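Local structure of 4-oxalocrotonate decarboxylase NahK (Pseudomonas putida, 5D2K) at residues A[114-119]-A[145-150]; A[141-146]-A[173-178]. The protein catalyses the metal-assisted decarboxylation of (3E)-2-oxohex-3-enedioate to 2-oxopent-4-enoate and carbon dioxide in naphthalene degradation. The protein carries 1 engineered substitution. All coordinates share one frame; numbering follows the deposited sequence. Where two conformers were deposited one is given.

Strand 139-149 runs through both contacts: in interaction 1 it pairs with strand 112-121, in interaction 2 with strand 170-175, so the three are consecutive antiparallel neighbours of one sheet. Thr145 and Val146 belong to both: Thr145 turns its N and O to Glu116 in interaction 1, Val146 turns its own to Ile174 in interaction 2, and the contact centres are about 8 Å apart. A probable hydrogen bond from Ile143 N to Ser118 O, 2.8 Å, continues the pairing between them. Interaction 1 carries the magnesium ion and the bound 2-oxoadipic acid; interaction 2 flanks it, the side chain of Phe173 lying about 8 Å from the metal and about 5 Å from the side chain of Glu147.

Interaction 1 (A[114-119]-A[145-150]). With MG (magnesium ion), chain C; OOG (2-oxoadipic acid), chain D.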
loop_
_atom_site.group_PDB
_atom_site.type_symbol
_atom_site.label_atom_id
_atom_site.label_comp_id
_atom_site.label_asym_id
_atom_site.label_seq_id
_atom_site.Cartn_x
_atom_site.Cartn_y
_atom_site.Cartn_z
ATOM N N GLU A 114 -7.825 -4.960 1.814
ATOM C CA GLU A 114 -7.828 -3.930 2.861
ATOM C C GLU A 114 -8.661 -2.748 2.397
ATOM O O GLU A 114 -8.574 -2.339 1.238
ATOM C CB GLU A 114 -6.401 -3.419 3.159
ATOM C CG GLU A 114 -5.349 -4.468 3.425
ATOM C CD GLU A 114 -3.945 -3.879 3.594
ATOM O OE1 GLU A 114 -3.514 -3.033 2.779
ATOM O OE2 GLU A 114 -3.255 -4.287 4.539
ATOM N N ALA A 115 -9.447 -2.159 3.295
ATOM C CA ALA A 115 -10.152 -0.924 2.952
ATOM C C ALA A 115 -9.342 0.308 3.339
ATOM O O ALA A 115 -8.865 0.414 4.468
ATOM C CB ALA A 115 -11.514 -0.889 3.626
ATOM N N GLU A 116 -9.173 1.232 2.395
ATOM C CA GLU A 116 -8.344 2.424 2.631
ATOM C C GLU A 116 -8.984 3.685 2.080
ATOM O O GLU A 116 -9.948 3.628 1.315
ATOM C CB GLU A 116 -6.944 2.255 2.004
ATOM C CG GLU A 116 -6.329 0.883 2.279
ATOM C CD GLU A 116 -4.826 0.792 2.125
ATOM O OE1 GLU A 116 -4.135 1.824 2.006
ATOM O OE2 GLU A 116 -4.328 -0.346 2.163
ATOM N N ILE A 117 -8.446 4.832 2.479
ATOM C CA ILE A 117 -8.812 6.068 1.814
ATOM C C ILE A 117 -7.540 6.657 1.197
ATOM O O ILE A 117 -6.465 6.700 1.820
ATOM C CB ILE A 117 -9.538 7.064 2.777
ATOM C CG1 ILE A 117 -10.110 8.260 2.002
ATOM C CG2 ILE A 117 -8.636 7.516 3.896
ATOM C CD1 ILE A 117 -11.235 7.896 1.005
ATOM N N SER A 118 -7.652 7.029 -0.071
ATOM C CA SER A 118 -6.520 7.609 -0.779
ATOM C C SER A 118 -6.721 9.087 -1.014
ATOM O O SER A 118 -7.849 9.587 -0.970
ATOM C CB SER A 118 -6.304 6.922 -2.128
ATOM O OG SER A 118 -6.122 5.538 -1.956
ATOM N N VAL A 119 -5.617 9.773 -1.282
ATOM C CA VAL A 119 -5.658 11.182 -1.667
ATOM C C VAL A 119 -4.868 11.382 -2.945
ATOM O O VAL A 119 -3.984 10.588 -3.270
ATOM C CB VAL A 119 -5.086 12.126 -0.564
ATOM C CG1 VAL A 119 -5.903 12.015 0.714
ATOM C CG2 VAL A 119 -3.603 11.833 -0.299
ATOM N N THR A 145 -10.580 3.499 -1.782
ATOM C CA THR A 145 -9.682 2.547 -2.432
ATOM C C THR A 145 -9.566 1.262 -1.625
ATOM O O THR A 145 -9.304 1.305 -0.421
ATOM C CB THR A 145 -8.254 3.129 -2.605
ATOM O OG1 THR A 145 -8.313 4.401 -3.255
ATOM C CG2 THR A 145 -7.366 2.195 -3.431
ATOM N N VAL A 146 -9.740 0.123 -2.293
ATOM C CA VAL A 146 -9.502 -1.177 -1.682
ATOM C C VAL A 146 -8.174 -1.724 -2.188
ATOM O O VAL A 146 -7.977 -1.828 -3.404
ATOM C CB VAL A 146 -10.640 -2.172 -2.017
ATOM C CG1 VAL A 146 -10.339 -3.570 -1.453
ATOM C CG2 VAL A 146 -11.955 -1.663 -1.450
ATOM N N GLU A 147 -7.241 -2.026 -1.287
ATOM C CA GLU A 147 -5.994 -2.643 -1.721
ATOM C C GLU A 147 -6.123 -4.149 -1.736
ATOM O O GLU A 147 -6.771 -4.723 -0.879
ATOM C CB GLU A 147 -4.809 -2.270 -0.823
ATOM C CG GLU A 147 -3.482 -2.497 -1.570
ATOM C CD GLU A 147 -2.223 -2.098 -0.809
ATOM O OE1 GLU A 147 -2.298 -1.733 0.383
ATOM O OE2 GLU A 147 -1.137 -2.173 -1.425
ATOM N N VAL A 148 -5.494 -4.779 -2.722
ATOM C CA VAL A 148 -5.241 -6.214 -2.670
ATOM C C VAL A 148 -3.775 -6.379 -2.333
ATOM O O VAL A 148 -2.916 -5.979 -3.128
ATOM C CB VAL A 148 -5.567 -6.928 -3.990
ATOM C CG1 VAL A 148 -5.388 -8.449 -3.816
ATOM C CG2 VAL A 148 -6.986 -6.603 -4.441
ATOM N N ILE A 149 -3.483 -6.931 -1.156
ATOM C CA ILE A 149 -2.094 -7.203 -0.798
ATOM C C ILE A 149 -1.803 -8.680 -0.950
ATOM O O ILE A 149 -2.701 -9.518 -0.853
ATOM C CB ILE A 149 -1.743 -6.746 0.628
ATOM C CG1 ILE A 149 -2.719 -7.329 1.647
ATOM C CG2 ILE A 149 -1.668 -5.214 0.693
ATOM C CD1 ILE A 149 -2.261 -7.127 3.102
ATOM N N ASP A 150 -0.545 -8.988 -1.223
ATOM C CA ASP A 150 -0.173 -10.354 -1.575
ATOM C C ASP A 150 1.319 -10.530 -1.360
ATOM O O ASP A 150 2.114 -10.455 -2.303
ATOM C CB ASP A 150 -0.576 -10.645 -3.031
ATOM C CG ASP A 150 -0.520 -12.118 -3.379
ATOM O OD1 ASP A 150 -0.781 -12.945 -2.490
ATOM O OD2 ASP A 150 -0.223 -12.448 -4.547
HETATM MG MG MG C . -2.529 -1.231 2.323
HETATM C C2 OOG D . 2.115 -5.148 4.269
HETATM C C3 OOG D . 1.191 -4.155 3.586
HETATM C C4 OOG D . 0.639 -3.159 4.585
HETATM C C6 OOG D . -1.425 -1.594 4.889
HETATM O O4 OOG D . -2.335 -0.900 4.379
HETATM O O3 OOG D . -1.325 -1.707 6.138
HETATM C C5 OOG D . -0.458 -2.311 3.980
HETATM C C1 OOG D . 1.357 -6.415 4.611
HETATM O O1 OOG D . 1.675 -7.521 4.084
HETATM O O2 OOG D . 0.405 -6.359 5.434
HETATM O O5 OOG D . -0.601 -2.176 2.784
HETATM O O HOH W 1 -1.678 0.655 2.034
#
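The magnesium site is built on an antiparallel strand pair, with Glu114 and Glu116 on one strand and Glu147 on the other, their carboxylates gathered on the same face. Backbone bonds pair Glu114 with Glu147 in both directions; Glu116 N reaches Thr145 O at 2.8 Å, and the return bond, Thr145 N to Glu116 O, is longer at 3.2 Å. Glu114 OE1, Glu116 OE2 and Glu147 OE1 each bind magnesium at 2.0 to 2.1 Å. O4 and O5 of 2-oxoadipic acid chelate it at 2.1 and 2.2 Å, and a water completes an octahedron, lying trans to Glu114 OE1. This water also donates to Glu116 OE1, so both oxygens of that carboxylate are engaged and its rotation is probably restrained. The second oxygens of Glu114 and Glu147 form salt bridges with Lys77 and Lys69, which probably offset part of the clustered negative charge. Ile149 crosses the Glu114 side chain at about a right angle: with CG1 between the backbone N and the carbonyl carbon (chi1 53°), its CD1 lies 3.3 Å from Glu114 OE2 and also borders the ligand. Farther along, the Ser118 hydroxyl donates to Thr145 OG1, 2.8 Å away, a polar tie on the same face as the carboxylates. A valine in place of Thr145 would probably leave the Ser118 hydroxyl without this acceptor and free to turn. Three strand-borne acidic residues holding a divalent metal that a 2-oxo acid chelates make up the metal centre characteristic of the fumarylacetoacetate hydrolase fold, to which the hydratase/decarboxylase family belongs.

Interaction 2 (A[141-146]-A[173-178]); sequences YVIPTV and FITGGR
Val146 and Ile174 form an antiparallel hydrogen-bonded pair, each N donating to the other's O at 2.8 Å, and Gly176 N extends the ladder with a 3.1 Å bond to Pro144 O. Between these bonds Thr145 and Thr175 make the non-hydrogen-bonded pair, their CA atoms only 4.4 Å apart. The two threonines lie side by side, but Thr175 turns its methyl toward its neighbour (chi1 61° puts CG2 beside its own backbone N), so CG2 stands 3.9 Å from Thr145 OG1. Thr175 CB and CG2 also pack on Ile143 CG2, 3.6 Å from CB. The Thr145 hydroxyl donates back along its own strand to Ile143 O at 2.9 Å, approaching from 55° above the carbonyl plane. The Thr145 methyl, anti to the backbone N, reaches Phe173 CB at 4.1 Å; beyond it, the Phe173 ring meets that of Phe236. On the other face the Val146 and Ile174 side chains lie side by side, CG1 nearest CD1, both packing on Val264 of strand 263-268. Where strand 170-175 ends, the Pro144 ring lies against backbone: its CD is 3.4 Å from Arg178 O, and CB and CD touch Gly176 O. Gly177 follows with a positive phi of 60°, a conformation that favours glycine. No side-chain hydrogen bond crosses between the strands, so register rests on the backbone and side chains add van der Waals packing; the Thr145 hydroxyl is satisfied by its own strand and Ser118.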
loop_
_atom_site.group_PDB
_atom_site.type_symbol
_atom_site.label_atom_id
_atom_site.label_comp_id
_atom_site.label_asym_id
_atom_site.label_seq_id
_atom_site.Cartn_x
_atom_site.Cartn_y
_atom_site.Cartn_z
ATOM N N TYR A 141 -8.110 15.948 -3.804
ATOM C CA TYR A 141 -9.354 15.234 -3.522
ATOM C C TYR A 141 -9.050 13.856 -2.929
ATOM O O TYR A 141 -7.887 13.443 -2.836
ATOM C CB TYR A 141 -10.215 15.113 -4.790
ATOM C CG TYR A 141 -9.526 14.472 -5.980
ATOM C CD1 TYR A 141 -8.724 15.226 -6.837
ATOM C CD2 TYR A 141 -9.698 13.124 -6.259
ATOM C CE1 TYR A 141 -8.093 14.644 -7.930
ATOM C CE2 TYR A 141 -9.073 12.528 -7.353
ATOM C CZ TYR A 141 -8.276 13.297 -8.180
ATOM O OH TYR A 141 -7.658 12.706 -9.260
ATOM N N VAL A 142 -10.100 13.163 -2.503
ATOM C CA VAL A 142 -9.956 11.869 -1.847
ATOM C C VAL A 142 -10.622 10.777 -2.690
ATOM O O VAL A 142 -11.556 11.066 -3.440
ATOM C CB VAL A 142 -10.552 11.902 -0.429
ATOM C CG1 VAL A 142 -10.024 13.132 0.323
ATOM C CG2 VAL A 142 -12.073 11.907 -0.486
ATOM N N ILE A 143 -10.111 9.548 -2.575
ATOM C CA ILE A 143 -10.565 8.413 -3.379
ATOM C C ILE A 143 -10.727 7.148 -2.543
ATOM O O ILE A 143 -9.736 6.608 -2.054
ATOM C CB ILE A 143 -9.570 8.104 -4.519
ATOM C CG1 ILE A 143 -9.445 9.296 -5.472
ATOM C CG2 ILE A 143 -9.983 6.850 -5.279
ATOM C CD1 ILE A 143 -8.385 9.094 -6.532
ATOM N N PRO A 144 -11.977 6.666 -2.380
ATOM C CA PRO A 144 -12.165 5.357 -1.732
ATOM C C PRO A 144 -11.391 4.284 -2.489
ATOM O O PRO A 144 -11.506 4.216 -3.712
ATOM C CB PRO A 144 -13.674 5.133 -1.827
ATOM C CG PRO A 144 -14.244 6.533 -1.773
ATOM C CD PRO A 144 -13.265 7.334 -2.642
ATOM N N THR A 145 -10.580 3.499 -1.782
ATOM C CA THR A 145 -9.682 2.547 -2.432
ATOM C C THR A 145 -9.566 1.262 -1.625
ATOM O O THR A 145 -9.304 1.305 -0.421
ATOM C CB THR A 145 -8.254 3.129 -2.605
ATOM O OG1 THR A 145 -8.313 4.401 -3.255
ATOM C CG2 THR A 145 -7.366 2.195 -3.431
ATOM N N VAL A 146 -9.740 0.123 -2.293
ATOM C CA VAL A 146 -9.502 -1.177 -1.682
ATOM C C VAL A 146 -8.174 -1.724 -2.188
ATOM O O VAL A 146 -7.977 -1.828 -3.404
ATOM C CB VAL A 146 -10.640 -2.172 -2.017
ATOM C CG1 VAL A 146 -10.339 -3.570 -1.453
ATOM C CG2 VAL A 146 -11.955 -1.663 -1.450
ATOM N N PHE A 173 -4.856 -2.555 -6.691
ATOM C CA PHE A 173 -5.705 -1.635 -5.939
ATOM C C PHE A 173 -6.925 -1.287 -6.778
ATOM O O PHE A 173 -6.857 -1.216 -8.004
ATOM C CB PHE A 173 -4.932 -0.376 -5.505
ATOM C CG PHE A 173 -4.519 0.532 -6.634
ATOM C CD1 PHE A 173 -3.316 0.337 -7.312
ATOM C CD2 PHE A 173 -5.324 1.601 -7.009
ATOM C CE1 PHE A 173 -2.941 1.185 -8.351
ATOM C CE2 PHE A 173 -4.956 2.450 -8.041
ATOM C CZ PHE A 173 -3.766 2.249 -8.717
ATOM N N ILE A 174 -8.045 -1.092 -6.087
ATOM C CA ILE A 174 -9.343 -0.844 -6.720
ATOM C C ILE A 174 -9.910 0.491 -6.241
ATOM O O ILE A 174 -10.201 0.643 -5.056
ATOM C CB ILE A 174 -10.367 -1.962 -6.382
ATOM C CG1 ILE A 174 -9.748 -3.356 -6.534
ATOM C CG2 ILE A 174 -11.633 -1.810 -7.232
ATOM C CD1 ILE A 174 -10.307 -4.411 -5.565
ATOM N N THR A 175 -10.072 1.457 -7.140
ATOM C CA THR A 175 -10.665 2.739 -6.755
ATOM C C THR A 175 -12.151 2.727 -7.078
ATOM O O THR A 175 -12.596 2.026 -7.999
ATOM C CB THR A 175 -10.007 3.940 -7.464
ATOM O OG1 THR A 175 -10.172 3.818 -8.883
ATOM C CG2 THR A 175 -8.520 4.036 -7.117
ATOM N N GLY A 176 -12.936 3.480 -6.321
ATOM C CA GLY A 176 -14.355 3.532 -6.601
ATOM C C GLY A 176 -15.086 4.528 -5.730
ATOM O O GLY A 176 -14.467 5.408 -5.135
ATOM N N GLY A 177 -16.406 4.384 -5.672
ATOM C CA GLY A 177 -17.254 5.292 -4.921
ATOM C C GLY A 177 -17.151 6.724 -5.416
ATOM O O GLY A 177 -16.866 6.979 -6.584
ATOM N N ARG A 178 -17.377 7.670 -4.511
ATOM C CA ARG A 178 -17.361 9.091 -4.856
ATOM C C ARG A 178 -16.045 9.776 -4.476
ATOM O O ARG A 178 -15.608 9.671 -3.327
ATOM C CB ARG A 178 -18.552 9.782 -4.182
ATOM C CG ARG A 178 -19.882 9.106 -4.518
ATOM C CD ARG A 178 -21.033 9.566 -3.626
ATOM N NE ARG A 178 -21.450 10.934 -3.918
ATOM C CZ ARG A 178 -22.524 11.254 -4.631
ATOM N NH1 ARG A 178 -23.301 10.298 -5.132
ATOM N NH2 ARG A 178 -22.824 12.529 -4.840
#